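Local atomic coordinates of C3-degrading proteinase (CppA protein) (Streptococcus pneumoniae, PDB entry 3E0R), a protein that probably degrades complement component C3 and is built from two regions related to the glyoxalase superfamily. Residues L74-V79 against S154-L159; P14-N19 against E115-L120; H98-G103 against V131-K136; E86-L91 against P137-D142; E164-S169 against G231-N236. All blocks are in the same frame, centred on the assembly; numbering follows the deposited sequence.

Interaction 1: residues L74-V79 against S154-L159; sequences LARLIV and SMELHL
The guanidinium of Arg76 turns its edge to the carboxylate of Glu156, gripping it side-on with NE and NH2, the two planes 33° apart. Glu156 CD lies in the guanidinium plane. Arg76 NH2 reaches Glu156 OE2 at 3.1 Å on its syn side, almost straight, whereas Arg76 NE meets Glu156 OE1 at 3.0 Å from above the carboxylate plane. The arginine chain bends at chi3 (-57°), which turns NE toward Glu156; the two side chains lie side by side, pointing the same way. Arg76 NH1 has a second acid, Glu110. At the other end, Ala75 CB sits over one face of the His158 ring, modelled too close to trust in detail; His158 ND1 bonds to Lys72 O. Between these groups the antiparallel pairing of strands 74-81 and 151-159 carries a classic beta bulge that shifts the register by one: Ala75 and Arg76 both face Glu156, and their N-H groups approach Glu156 O from the same face of its carbonyl plane, Ala75 N at 2.9 Å and Arg76 N at 3.2 Å. Regular pairing holds beyond, with Glu156 N to Arg76 O at 2.8 Å and Ile78 exchanging two bonds with Ser154. On the Arg76 side of the sheet, Ile78 CD1 packs on Glu156 OE2 at 3.5 Å. On the apolar other side Leu74 CD1 touches Leu157 CD2 and CB of Met155 (modelled as selenomethionine), each at 4.1 Å.

Interaction 2: residues P14-N19 against E115-L120; sequences PTLKAN and EDDLIL
Glu115 comes first and bonds to the residue just past the end of strand 9-18: Asn19 N donates to Glu115 OE2 at 2.7 Å, almost straight but from well above the carboxylate plane (65° out of it). The glutamate chain folds at chi2 (-61°), which brings CD round toward Asn19, and its CG rests against Lys17 O at 3.6 Å. Asn24 gives Glu115 OE2 a second donor, while a water link between Glu115 OE1 and Asn19 ND2 is doubtful. Two residues on, Asp117 meets Leu16 tip to tip, OD2 to CD1 at 3.6 Å. A separate water donates to Asp117 OD2 at 2.9 Å and to Lys17 O at 3.1 Å, tying the acid to the opposite backbone; Asp117 OD1 is in a salt bridge with Lys72. The acids thus sit at a buried junction between strand 9-18 of one mixed sheet and the loop leading into strand 118-122 of the other, consistent with the paired beta-sheet units of the glyoxalase fold.

Interaction 3: residues H98-G103 against V131-K136; sequences HRLYKG and VEVGEK
Arg99 and Glu132 form the charged part of this contact. Arg99 NH1 donates to Glu132 OE2 at 3.0 Å, the acid lying at the guanidinium edge and being met on its syn side. The side chains cross obliquely, planes 73° apart, and NH1 alone of the guanidinium nitrogens bonds to Glu132. Arg99 NE also makes a long, weak ion pair with Glu110, which bonds to Tyr101 OH as well. Backbone bonds make a short antiparallel pairing: Lys102 N donates to Val131 O at 2.8 Å, and Val131 N to Lys102 O, whose position is less sure. Tyr101 and Glu132 form the neighbouring non-hydrogen-bonded pair. One step further, Val133 N reaches Leu100 O at 3.0 Å in a weak bond. Apolar packing falls on Leu100, whose CG, anti to the backbone N (chi1 -173°), comes within 3.6 Å of Val133 CG2. Leu100 CD2 presses on Val133 CG2 at 3.3 Å, tighter than usual for two carbons, and touches Lys136 CG at 3.8 Å. Val133 CG1 packs on Lys102 CB at 3.9 Å. The contact thus combines a short backbone pairing, a one-nitrogen salt bridge at the surface that solvent would probably weaken, and an apolar patch on Leu100 that meets the chain just after strand 131-132.

Interaction 4: residues E86-L91 against P137-D142; sequences EIEGIL and PEFQTD
Phe139 lies alongside Leu91 of helix 84-91, the two side chains pointing the same way, and this apolar pair carries the contact. Leu91 CB touches Phe139 CD2 at 3.7 Å and makes an off-centre CH-pi approach to the ring, 4.2 Å from CB to the centroid and 30° off the normal. Further out, Leu91 CD1 hangs 4.0 Å above the ring plane of Phe139, displaced toward the rim, near CE2 and CZ. Phe139 holds its CG anti to the carbonyl carbon (chi1 -68°), which puts that atom 4.1 Å from Leu91 CB. The remaining apolar touch is oblique, Glu88 CB to Phe139 CD1 at 4.2 Å. Contacts of carbon with oxygen fill in along the helix backbone: Glu88 O lies 3.7 Å from Phe139 CB, and Gly89 CA lies 3.8 Å from Thr141 OG1, a hydroxyl that has a weak hydrogen bond with Leu143 N. No hydrogen bond crosses between the segments, and van der Waals packing does the joining. Phe139 also meets Tyr107 edge-to-face, while Leu91 packs on Phe109 and Leu100, placing the 137-142 loop against helix 84-91 beside strands 99-102 and 107-112.

Interaction 5: residues E164-S169 against G231-N236; sequences ESFLES and GKDRNN
Asp233 directs both carboxylate oxygens at the 164-169 loop. Its OD2 accepts from Ser165 OG at 2.9 Å and its OD1 from Phe166 N at 2.9 Å, each met on the syn side; CG is anti to the backbone N (chi1 -161°), carrying the carboxylate carbon toward the loop. Asp233 OD1 takes a further, weak bond from Arg234 N, so the buried acid has three donors within the two segments. Ser165 OG is used twice over, since it also accepts from Leu167 N at 2.7 Å, which makes an ST turn. Arg234 NH1 donates to Glu164 O at 3.0 Å; the oxygen lies in the guanidinium plane, although the nitrogen stands well above the carbonyl plane (61° out of it). The same NH1 donates to a water that donates to Ser165 O. With its edge occupied this way, the guanidinium lies flat on the Phe166 ring, planes 20° apart: a cation-pi stack with Arg234 CZ 3.9 Å from the ring centroid, offset toward the rim, and Arg234 NH2 3.4 Å from Phe166 CE1. Phe166 O accepts a hydrogen bond from Lys214 NZ, and the ring also meets Phe215. Asn236 N closes onto Asp233 O at 2.7 Å in a type I turn at the tip of the beta hairpin of strands 228-232 and 238-243, with the loop after strand 151-159 bound against it.

Interactions 1 and 2 meet directly, their centres 10 Å apart: strand 74-81 is the sheet neighbour of 118-122, with probable hydrogen bonds from Val79 N to Leu120 O (2.8 Å) and Leu120 N to Leu77 O (2.9 Å). Interaction 3 forms one outer edge of the same sheet, about 20 Å from interaction 1 between centres, and Glu110 connects them by binding both Arg76 and Tyr101. Interaction 4 continues from there: Leu100 CD2 packs on Pro137 CD at 3.4 Å and Leu100 CD1 on Leu91 CD1 at 3.8 Å. Interaction 5 lies across the chain, about 39 Å from interaction 4 between centres, yet touches interaction 1 through Leu159.

Interaction 1: residues L74-V79 against S154-L159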
# COMPACT_ATOMS: atom_id res chain seq x y z
N LEU A 74 -2.58 8.37 -1.58
CA LEU A 74 -3.17 7.04 -1.39
C LEU A 74 -4.64 7.27 -1.17
O LEU A 74 -5.04 7.80 -0.15
CB LEU A 74 -2.56 6.27 -0.19
CG LEU A 74 -3.14 4.84 -0.04
CD1 LEU A 74 -2.61 3.94 -1.05
CD2 LEU A 74 -2.89 4.26 1.32
N ALA A 75 -5.45 6.89 -2.15
CA ALA A 75 -6.89 6.91 -2.04
C ALA A 75 -7.33 5.73 -1.14
O ALA A 75 -7.93 5.96 -0.09
CB ALA A 75 -7.55 6.86 -3.45
N ARG A 76 -6.97 4.50 -1.50
CA ARG A 76 -7.21 3.32 -0.65
C ARG A 76 -6.13 2.25 -0.85
O ARG A 76 -5.72 2.04 -1.96
CB ARG A 76 -8.54 2.66 -0.99
CG ARG A 76 -9.78 3.22 -0.32
CD ARG A 76 -10.90 2.17 -0.26
NE ARG A 76 -11.21 1.69 -1.60
CZ ARG A 76 -12.28 0.95 -1.93
NH1 ARG A 76 -13.16 0.55 -1.04
NH2 ARG A 76 -12.46 0.58 -3.18
N LEU A 77 -5.70 1.59 0.22
CA LEU A 77 -4.91 0.36 0.14
C LEU A 77 -5.85 -0.80 0.15
O LEU A 77 -6.71 -0.88 1.01
CB LEU A 77 -3.99 0.20 1.34
CG LEU A 77 -2.79 -0.79 1.23
CD1 LEU A 77 -1.70 -0.30 0.29
CD2 LEU A 77 -2.22 -1.05 2.65
N ILE A 78 -5.65 -1.72 -0.78
CA ILE A 78 -6.52 -2.89 -0.97
C ILE A 78 -5.73 -4.15 -0.66
O ILE A 78 -4.68 -4.40 -1.21
CB ILE A 78 -7.17 -2.90 -2.35
CG1 ILE A 78 -7.82 -1.53 -2.64
CG2 ILE A 78 -8.21 -4.05 -2.49
CD1 ILE A 78 -8.31 -1.39 -4.02
N VAL A 79 -6.23 -4.90 0.31
CA VAL A 79 -5.56 -6.12 0.79
C VAL A 79 -6.50 -7.25 0.45
O VAL A 79 -7.55 -7.37 1.03
CB VAL A 79 -5.28 -6.04 2.29
CG1 VAL A 79 -4.57 -7.30 2.78
CG2 VAL A 79 -4.47 -4.74 2.62
N SER A 154 -2.92 -4.20 -3.47
CA SER A 154 -3.02 -3.29 -4.61
C SER A 154 -3.43 -1.95 -4.04
O SER A 154 -3.54 -1.80 -2.81
CB SER A 154 -3.98 -3.85 -5.66
OG SER A 154 -5.27 -4.03 -5.16
N MSE A 155 -3.67 -0.97 -4.90
CA MSE A 155 -4.07 0.34 -4.37
C MSE A 155 -4.82 1.23 -5.35
O MSE A 155 -4.70 1.08 -6.58
CB MSE A 155 -2.82 1.07 -3.90
CG MSE A 155 -1.95 1.51 -5.03
SE MSE A 155 -0.14 1.67 -4.46
CE MSE A 155 0.42 -0.18 -4.84
N GLU A 156 -5.58 2.16 -4.80
CA GLU A 156 -6.14 3.23 -5.59
C GLU A 156 -5.35 4.48 -5.25
O GLU A 156 -5.08 4.72 -4.07
CB GLU A 156 -7.61 3.41 -5.28
CG GLU A 156 -8.46 2.35 -5.86
CD GLU A 156 -9.74 2.09 -5.09
OE1 GLU A 156 -10.10 2.87 -4.18
OE2 GLU A 156 -10.40 1.10 -5.44
N LEU A 157 -4.94 5.24 -6.27
CA LEU A 157 -4.13 6.44 -6.09
C LEU A 157 -4.86 7.64 -6.61
O LEU A 157 -5.42 7.58 -7.67
CB LEU A 157 -2.80 6.29 -6.81
CG LEU A 157 -1.89 5.15 -6.35
CD1 LEU A 157 -0.56 5.23 -7.03
CD2 LEU A 157 -1.68 5.10 -4.83
N HIS A 158 -4.85 8.73 -5.84
CA HIS A 158 -5.46 9.97 -6.24
C HIS A 158 -4.47 10.80 -7.07
O HIS A 158 -3.36 11.13 -6.62
CB HIS A 158 -5.92 10.77 -4.99
CG HIS A 158 -7.19 10.28 -4.37
ND1 HIS A 158 -7.32 10.10 -3.01
CD2 HIS A 158 -8.40 10.00 -4.90
CE1 HIS A 158 -8.55 9.70 -2.74
NE2 HIS A 158 -9.23 9.64 -3.87
N LEU A 159 -4.88 11.12 -8.29
CA LEU A 159 -3.99 11.81 -9.27
C LEU A 159 -4.69 13.04 -9.85
O LEU A 159 -5.79 12.92 -10.42
CB LEU A 159 -3.56 10.85 -10.39
CG LEU A 159 -2.41 11.27 -11.34
CD1 LEU A 159 -1.03 11.29 -10.64
CD2 LEU A 159 -2.33 10.37 -12.58

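Interaction 2: residues P14-N19 against E115-L120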
# COMPACT_ATOMS: atom_id res chain seq x y z
N PRO A 14 4.31 -0.55 -2.00
CA PRO A 14 4.14 0.80 -1.51
C PRO A 14 4.85 0.98 -0.18
O PRO A 14 5.03 -0.00 0.57
CB PRO A 14 2.65 0.91 -1.33
CG PRO A 14 2.20 -0.54 -1.07
CD PRO A 14 3.12 -1.41 -1.79
N THR A 15 5.37 2.20 0.02
CA THR A 15 5.89 2.69 1.28
C THR A 15 4.97 3.81 1.69
O THR A 15 4.80 4.80 0.95
CB THR A 15 7.34 3.27 1.20
OG1 THR A 15 8.27 2.24 0.81
CG2 THR A 15 7.75 3.93 2.58
N LEU A 16 4.37 3.64 2.87
CA LEU A 16 3.58 4.65 3.55
C LEU A 16 4.41 5.23 4.69
O LEU A 16 5.03 4.50 5.47
CB LEU A 16 2.27 4.05 4.08
CG LEU A 16 1.35 3.37 3.04
CD1 LEU A 16 0.04 2.88 3.71
CD2 LEU A 16 1.00 4.29 1.81
N LYS A 17 4.43 6.56 4.79
CA LYS A 17 5.03 7.22 5.93
C LYS A 17 4.13 7.09 7.20
O LYS A 17 2.89 7.16 7.10
CB LYS A 17 5.37 8.67 5.60
CG LYS A 17 6.39 8.70 4.52
CD LYS A 17 6.65 10.12 4.02
CE LYS A 17 7.57 10.95 4.95
NZ LYS A 17 7.31 12.41 4.88
N ALA A 18 4.80 6.80 8.33
CA ALA A 18 4.17 6.50 9.63
C ALA A 18 4.73 7.49 10.63
O ALA A 18 5.91 7.77 10.60
CB ALA A 18 4.50 5.09 10.07
N ASN A 19 3.88 8.03 11.50
CA ASN A 19 4.32 8.95 12.56
C ASN A 19 4.78 8.17 13.79
O ASN A 19 5.97 8.10 14.06
CB ASN A 19 3.22 9.97 12.93
CG ASN A 19 3.60 10.91 14.12
OD1 ASN A 19 4.71 10.85 14.68
ND2 ASN A 19 2.66 11.77 14.50
N GLU A 115 -2.49 6.91 10.39
CA GLU A 115 -2.18 8.08 9.54
C GLU A 115 -3.33 8.43 8.59
O GLU A 115 -3.17 9.22 7.63
CB GLU A 115 -0.90 7.85 8.75
CG GLU A 115 0.24 7.29 9.53
CD GLU A 115 0.70 8.15 10.65
OE1 GLU A 115 0.60 9.42 10.60
OE2 GLU A 115 1.21 7.53 11.60
N ASP A 116 -4.47 7.79 8.87
CA ASP A 116 -5.78 7.99 8.21
C ASP A 116 -5.77 7.47 6.78
O ASP A 116 -6.44 8.00 5.91
CB ASP A 116 -6.24 9.45 8.22
CG ASP A 116 -6.28 10.03 9.59
OD1 ASP A 116 -7.10 9.54 10.40
OD2 ASP A 116 -5.49 10.98 9.84
N ASP A 117 -4.98 6.45 6.55
CA ASP A 117 -5.01 5.75 5.30
C ASP A 117 -6.19 4.81 5.41
O ASP A 117 -6.36 4.13 6.42
CB ASP A 117 -3.69 5.02 5.12
CG ASP A 117 -2.51 5.98 4.88
OD1 ASP A 117 -2.72 6.94 4.09
OD2 ASP A 117 -1.38 5.75 5.45
N LEU A 118 -7.04 4.79 4.38
CA LEU A 118 -8.20 3.89 4.34
C LEU A 118 -7.78 2.58 3.69
O LEU A 118 -7.25 2.57 2.58
CB LEU A 118 -9.33 4.54 3.54
CG LEU A 118 -10.71 3.89 3.46
CD1 LEU A 118 -11.37 3.52 4.82
CD2 LEU A 118 -11.60 4.86 2.76
N ILE A 119 -8.02 1.49 4.42
CA ILE A 119 -7.62 0.14 4.01
C ILE A 119 -8.88 -0.67 3.83
O ILE A 119 -9.76 -0.64 4.68
CB ILE A 119 -6.68 -0.59 5.05
CG1 ILE A 119 -5.26 0.02 5.18
CG2 ILE A 119 -6.36 -2.01 4.57
CD1 ILE A 119 -5.11 1.49 5.38
N LEU A 120 -8.97 -1.36 2.69
CA LEU A 120 -10.00 -2.33 2.41
C LEU A 120 -9.38 -3.70 2.51
O LEU A 120 -8.40 -3.97 1.84
CB LEU A 120 -10.60 -2.12 1.00
CG LEU A 120 -11.60 -3.21 0.49
CD1 LEU A 120 -12.89 -3.22 1.36
CD2 LEU A 120 -11.97 -3.03 -0.94
O HOH W 1 0.55 7.91 5.18
O HOH W 2 0.12 11.15 12.28

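Interaction 3: residues H98-G103 against V131-K136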
# COMPACT_ATOMS: atom_id res chain seq x y z
N HIS A 98 -14.23 0.57 10.30
CA HIS A 98 -14.94 1.77 9.80
C HIS A 98 -16.26 1.36 9.11
O HIS A 98 -17.23 2.07 9.23
CB HIS A 98 -14.07 2.58 8.83
CG HIS A 98 -14.75 3.81 8.29
ND1 HIS A 98 -14.95 4.95 9.06
CD2 HIS A 98 -15.23 4.10 7.06
CE1 HIS A 98 -15.55 5.87 8.32
NE2 HIS A 98 -15.74 5.38 7.11
N ARG A 99 -16.27 0.24 8.40
CA ARG A 99 -17.44 -0.18 7.60
C ARG A 99 -17.30 -1.64 7.21
O ARG A 99 -16.18 -2.11 6.93
CB ARG A 99 -17.49 0.65 6.35
CG ARG A 99 -18.84 0.76 5.74
CD ARG A 99 -18.76 1.74 4.55
NE ARG A 99 -18.38 3.09 4.96
CZ ARG A 99 -19.23 4.01 5.37
NH1 ARG A 99 -20.53 3.74 5.44
NH2 ARG A 99 -18.78 5.20 5.71
N LEU A 100 -18.42 -2.35 7.17
CA LEU A 100 -18.47 -3.78 6.92
C LEU A 100 -19.18 -4.01 5.62
O LEU A 100 -20.15 -3.34 5.30
CB LEU A 100 -19.20 -4.49 8.07
CG LEU A 100 -19.28 -6.04 8.19
CD1 LEU A 100 -17.89 -6.77 8.22
CD2 LEU A 100 -20.11 -6.39 9.44
N TYR A 101 -18.65 -4.94 4.84
CA TYR A 101 -19.22 -5.34 3.56
C TYR A 101 -19.35 -6.86 3.55
O TYR A 101 -18.86 -7.54 4.44
CB TYR A 101 -18.33 -4.94 2.38
CG TYR A 101 -18.03 -3.47 2.27
CD1 TYR A 101 -18.76 -2.64 1.41
CD2 TYR A 101 -16.99 -2.90 3.01
CE1 TYR A 101 -18.47 -1.29 1.32
CE2 TYR A 101 -16.70 -1.58 2.93
CZ TYR A 101 -17.43 -0.75 2.07
OH TYR A 101 -17.10 0.59 1.98
N LYS A 102 -20.02 -7.37 2.54
CA LYS A 102 -19.95 -8.79 2.21
C LYS A 102 -20.14 -8.94 0.71
O LYS A 102 -20.96 -8.24 0.12
CB LYS A 102 -20.99 -9.61 2.96
CG LYS A 102 -21.09 -11.08 2.43
CD LYS A 102 -21.62 -12.10 3.44
CE LYS A 102 -21.55 -13.55 2.87
NZ LYS A 102 -20.20 -13.92 2.31
N GLY A 103 -19.37 -9.83 0.11
CA GLY A 103 -19.54 -10.15 -1.30
C GLY A 103 -19.75 -11.63 -1.57
O GLY A 103 -20.16 -12.39 -0.69
N VAL A 131 -21.20 -5.63 -1.00
CA VAL A 131 -22.40 -4.93 -0.51
C VAL A 131 -22.26 -4.58 0.99
O VAL A 131 -21.98 -5.43 1.83
CB VAL A 131 -23.69 -5.80 -0.65
CG1 VAL A 131 -24.06 -6.07 -2.12
CG2 VAL A 131 -23.51 -7.10 0.09
N GLU A 132 -22.48 -3.33 1.34
CA GLU A 132 -22.35 -2.91 2.74
C GLU A 132 -23.38 -3.57 3.67
O GLU A 132 -24.57 -3.42 3.44
CB GLU A 132 -22.51 -1.40 2.83
CG GLU A 132 -22.10 -0.88 4.19
CD GLU A 132 -22.00 0.63 4.24
OE1 GLU A 132 -21.77 1.29 3.18
OE2 GLU A 132 -22.15 1.16 5.37
N VAL A 133 -22.94 -4.29 4.71
CA VAL A 133 -23.89 -4.74 5.74
C VAL A 133 -24.03 -3.67 6.85
O VAL A 133 -23.02 -3.22 7.44
CB VAL A 133 -23.57 -6.17 6.35
CG1 VAL A 133 -22.77 -7.04 5.37
CG2 VAL A 133 -22.89 -6.04 7.70
N GLY A 134 -25.28 -3.30 7.15
CA GLY A 134 -25.60 -2.30 8.17
C GLY A 134 -25.38 -2.81 9.59
O GLY A 134 -24.52 -2.32 10.33
N GLU A 135 -26.15 -3.83 9.97
CA GLU A 135 -26.08 -4.34 11.32
C GLU A 135 -24.93 -5.34 11.45
O GLU A 135 -24.95 -6.42 10.85
CB GLU A 135 -27.41 -4.97 11.70
CG GLU A 135 -28.58 -4.00 11.59
CD GLU A 135 -29.91 -4.70 11.56
OE1 GLU A 135 -29.94 -5.90 11.92
OE2 GLU A 135 -30.93 -4.07 11.19
N LYS A 136 -23.91 -4.98 12.24
CA LYS A 136 -22.72 -5.81 12.41
C LYS A 136 -23.13 -7.14 13.06
O LYS A 136 -23.92 -7.14 14.01
CB LYS A 136 -21.67 -5.08 13.28
CG LYS A 136 -20.21 -5.58 13.13
CD LYS A 136 -19.20 -4.73 13.97
CE LYS A 136 -17.82 -5.40 14.14
NZ LYS A 136 -16.92 -4.66 15.10

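Interaction 4: residues E86-L91 against P137-D142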
# COMPACT_ATOMS: atom_id res chain seq x y z
N GLU A 86 -10.04 -16.02 7.31
CA GLU A 86 -9.06 -15.22 8.02
C GLU A 86 -9.58 -13.81 8.25
O GLU A 86 -9.24 -13.24 9.28
CB GLU A 86 -7.69 -15.23 7.34
CG GLU A 86 -7.09 -16.59 7.29
CD GLU A 86 -5.85 -16.66 6.43
OE1 GLU A 86 -5.34 -15.60 5.97
OE2 GLU A 86 -5.37 -17.80 6.22
N ILE A 87 -10.39 -13.26 7.34
CA ILE A 87 -11.03 -11.93 7.58
C ILE A 87 -12.01 -11.96 8.78
O ILE A 87 -12.10 -11.01 9.57
CB ILE A 87 -11.78 -11.38 6.32
CG1 ILE A 87 -10.77 -11.04 5.21
CG2 ILE A 87 -12.66 -10.11 6.67
CD1 ILE A 87 -11.39 -10.83 3.87
N GLU A 88 -12.73 -13.07 8.91
CA GLU A 88 -13.68 -13.26 10.00
C GLU A 88 -12.94 -13.46 11.32
O GLU A 88 -13.48 -13.14 12.38
CB GLU A 88 -14.61 -14.45 9.70
CG GLU A 88 -15.33 -14.35 8.32
CD GLU A 88 -16.50 -15.33 8.14
OE1 GLU A 88 -16.69 -16.29 8.94
OE2 GLU A 88 -17.25 -15.12 7.14
N GLY A 89 -11.73 -14.02 11.25
CA GLY A 89 -10.88 -14.16 12.42
C GLY A 89 -10.47 -12.80 12.96
O GLY A 89 -10.57 -12.52 14.17
N ILE A 90 -10.00 -11.95 12.04
CA ILE A 90 -9.65 -10.56 12.34
C ILE A 90 -10.83 -9.82 12.99
O ILE A 90 -10.67 -9.20 14.03
CB ILE A 90 -9.19 -9.77 11.07
CG1 ILE A 90 -7.91 -10.35 10.47
CG2 ILE A 90 -8.95 -8.28 11.36
CD1 ILE A 90 -7.73 -9.78 9.00
N LEU A 91 -12.02 -9.91 12.39
CA LEU A 91 -13.20 -9.19 12.91
C LEU A 91 -13.64 -9.70 14.29
O LEU A 91 -14.07 -8.92 15.15
CB LEU A 91 -14.33 -9.24 11.88
CG LEU A 91 -14.07 -8.37 10.65
CD1 LEU A 91 -14.98 -8.78 9.49
CD2 LEU A 91 -14.19 -6.85 10.97
N PRO A 137 -22.68 -8.28 12.50
CA PRO A 137 -22.85 -9.54 13.21
C PRO A 137 -21.73 -9.80 14.21
O PRO A 137 -20.78 -9.02 14.32
CB PRO A 137 -22.82 -10.60 12.10
CG PRO A 137 -22.19 -9.96 10.94
CD PRO A 137 -22.04 -8.49 11.19
N GLU A 138 -21.88 -10.89 14.95
CA GLU A 138 -20.85 -11.41 15.83
C GLU A 138 -20.13 -12.48 15.04
O GLU A 138 -20.76 -13.26 14.32
CB GLU A 138 -21.46 -12.00 17.10
CG GLU A 138 -22.43 -11.06 17.84
CD GLU A 138 -23.13 -11.73 19.00
OE1 GLU A 138 -22.70 -12.84 19.38
OE2 GLU A 138 -24.09 -11.16 19.56
N PHE A 139 -18.80 -12.51 15.16
CA PHE A 139 -17.95 -13.42 14.38
C PHE A 139 -17.26 -14.47 15.26
O PHE A 139 -16.61 -14.13 16.25
CB PHE A 139 -16.92 -12.63 13.57
CG PHE A 139 -17.53 -11.80 12.46
CD1 PHE A 139 -17.87 -12.38 11.24
CD2 PHE A 139 -17.77 -10.43 12.64
CE1 PHE A 139 -18.44 -11.63 10.23
CE2 PHE A 139 -18.33 -9.67 11.62
CZ PHE A 139 -18.66 -10.27 10.41
N GLN A 140 -17.41 -15.74 14.89
CA GLN A 140 -16.75 -16.85 15.58
C GLN A 140 -15.55 -17.28 14.76
O GLN A 140 -15.36 -16.85 13.62
CB GLN A 140 -17.71 -18.02 15.82
CG GLN A 140 -18.57 -17.84 17.07
CD GLN A 140 -19.83 -18.66 17.04
OE1 GLN A 140 -20.93 -18.12 16.89
NE2 GLN A 140 -19.69 -19.99 17.17
N THR A 141 -14.73 -18.13 15.35
CA THR A 141 -13.48 -18.54 14.70
C THR A 141 -12.95 -19.83 15.32
O THR A 141 -12.74 -19.92 16.53
CB THR A 141 -12.42 -17.37 14.71
OG1 THR A 141 -11.33 -17.68 13.83
CG2 THR A 141 -11.89 -17.08 16.11
N ASP A 142 -12.78 -20.84 14.46
CA ASP A 142 -12.06 -22.07 14.81
C ASP A 142 -10.56 -21.96 14.47
O ASP A 142 -9.82 -22.91 14.66
CB ASP A 142 -12.66 -23.29 14.09
CG ASP A 142 -14.07 -23.62 14.57
OD1 ASP A 142 -14.89 -22.70 14.78
OD2 ASP A 142 -14.38 -24.82 14.73

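Interaction 5: residues E164-S169 against G231-N236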
# COMPACT_ATOMS: atom_id res chain seq x y z
N GLU A 164 0.18 13.84 -15.45
CA GLU A 164 0.20 12.46 -15.91
C GLU A 164 1.29 11.73 -15.13
O GLU A 164 2.36 12.27 -14.88
CB GLU A 164 0.51 12.44 -17.40
CG GLU A 164 -0.72 12.60 -18.31
CD GLU A 164 -1.41 11.25 -18.59
OE1 GLU A 164 -0.83 10.44 -19.36
OE2 GLU A 164 -2.51 10.99 -18.04
N SER A 165 1.01 10.49 -14.74
CA SER A 165 2.00 9.65 -14.14
C SER A 165 2.93 9.12 -15.23
O SER A 165 2.52 8.89 -16.37
CB SER A 165 1.35 8.50 -13.39
OG SER A 165 2.34 7.56 -12.98
N PHE A 166 4.19 8.96 -14.85
CA PHE A 166 5.15 8.19 -15.60
C PHE A 166 4.74 6.72 -15.69
O PHE A 166 5.20 6.01 -16.59
CB PHE A 166 6.56 8.29 -14.96
CG PHE A 166 7.33 9.51 -15.38
CD1 PHE A 166 7.82 9.62 -16.67
CD2 PHE A 166 7.57 10.53 -14.50
CE1 PHE A 166 8.54 10.74 -17.07
CE2 PHE A 166 8.28 11.65 -14.89
CZ PHE A 166 8.77 11.75 -16.17
N LEU A 167 3.89 6.27 -14.77
CA LEU A 167 3.37 4.90 -14.76
C LEU A 167 2.31 4.65 -15.86
O LEU A 167 1.27 5.33 -15.95
CB LEU A 167 2.86 4.57 -13.36
CG LEU A 167 3.94 4.68 -12.27
CD1 LEU A 167 3.40 4.19 -10.88
CD2 LEU A 167 5.30 3.95 -12.67
N GLU A 168 2.62 3.71 -16.75
CA GLU A 168 1.69 3.35 -17.83
C GLU A 168 0.74 2.27 -17.33
O GLU A 168 1.15 1.39 -16.57
CB GLU A 168 2.43 2.84 -19.08
CG GLU A 168 3.39 3.83 -19.74
CD GLU A 168 2.76 5.20 -19.97
OE1 GLU A 168 1.52 5.27 -20.07
OE2 GLU A 168 3.51 6.21 -20.03
N SER A 169 -0.52 2.36 -17.74
CA SER A 169 -1.52 1.29 -17.53
C SER A 169 -1.04 -0.08 -18.04
O SER A 169 -1.43 -1.14 -17.51
CB SER A 169 -2.84 1.65 -18.25
OG SER A 169 -3.46 2.78 -17.64
N GLY A 231 13.76 6.78 -9.63
CA GLY A 231 13.15 7.92 -10.30
C GLY A 231 12.08 8.54 -9.42
O GLY A 231 11.81 8.10 -8.29
N LYS A 232 11.46 9.57 -9.95
CA LYS A 232 10.49 10.35 -9.20
C LYS A 232 9.35 10.68 -10.14
O LYS A 232 9.60 11.04 -11.29
CB LYS A 232 11.13 11.63 -8.68
CG LYS A 232 10.41 12.26 -7.51
CD LYS A 232 11.30 13.35 -6.93
CE LYS A 232 10.96 13.67 -5.53
NZ LYS A 232 12.17 14.09 -4.75
N ASP A 233 8.13 10.53 -9.66
CA ASP A 233 6.96 10.71 -10.48
C ASP A 233 6.55 12.17 -10.36
O ASP A 233 6.99 12.88 -9.46
CB ASP A 233 5.83 9.77 -10.05
CG ASP A 233 4.75 9.58 -11.13
OD1 ASP A 233 4.93 10.07 -12.26
OD2 ASP A 233 3.74 8.91 -10.86
N ARG A 234 5.72 12.60 -11.30
CA ARG A 234 5.24 13.97 -11.39
C ARG A 234 4.45 14.45 -10.15
O ARG A 234 4.34 15.66 -9.89
CB ARG A 234 4.39 14.13 -12.66
CG ARG A 234 5.09 13.63 -13.96
CD ARG A 234 4.69 14.45 -15.17
NE ARG A 234 5.54 14.19 -16.33
CZ ARG A 234 5.43 13.12 -17.13
NH1 ARG A 234 4.53 12.16 -16.89
NH2 ARG A 234 6.25 12.99 -18.16
N ASN A 235 3.92 13.51 -9.38
CA ASN A 235 3.34 13.81 -8.09
C ASN A 235 4.31 13.69 -6.90
O ASN A 235 3.91 13.72 -5.72
CB ASN A 235 2.11 12.90 -7.88
CG ASN A 235 2.46 11.42 -7.74
OD1 ASN A 235 3.63 11.01 -7.74
ND2 ASN A 235 1.43 10.62 -7.58
N ASN A 236 5.59 13.51 -7.20
CA ASN A 236 6.65 13.40 -6.21
C ASN A 236 6.74 12.12 -5.32
O ASN A 236 7.53 12.07 -4.40
CB ASN A 236 6.78 14.71 -5.40
CG ASN A 236 7.27 15.85 -6.26
OD1 ASN A 236 8.21 15.66 -7.04
ND2 ASN A 236 6.58 16.98 -6.23
O HOH W 3 3.82 9.99 -19.01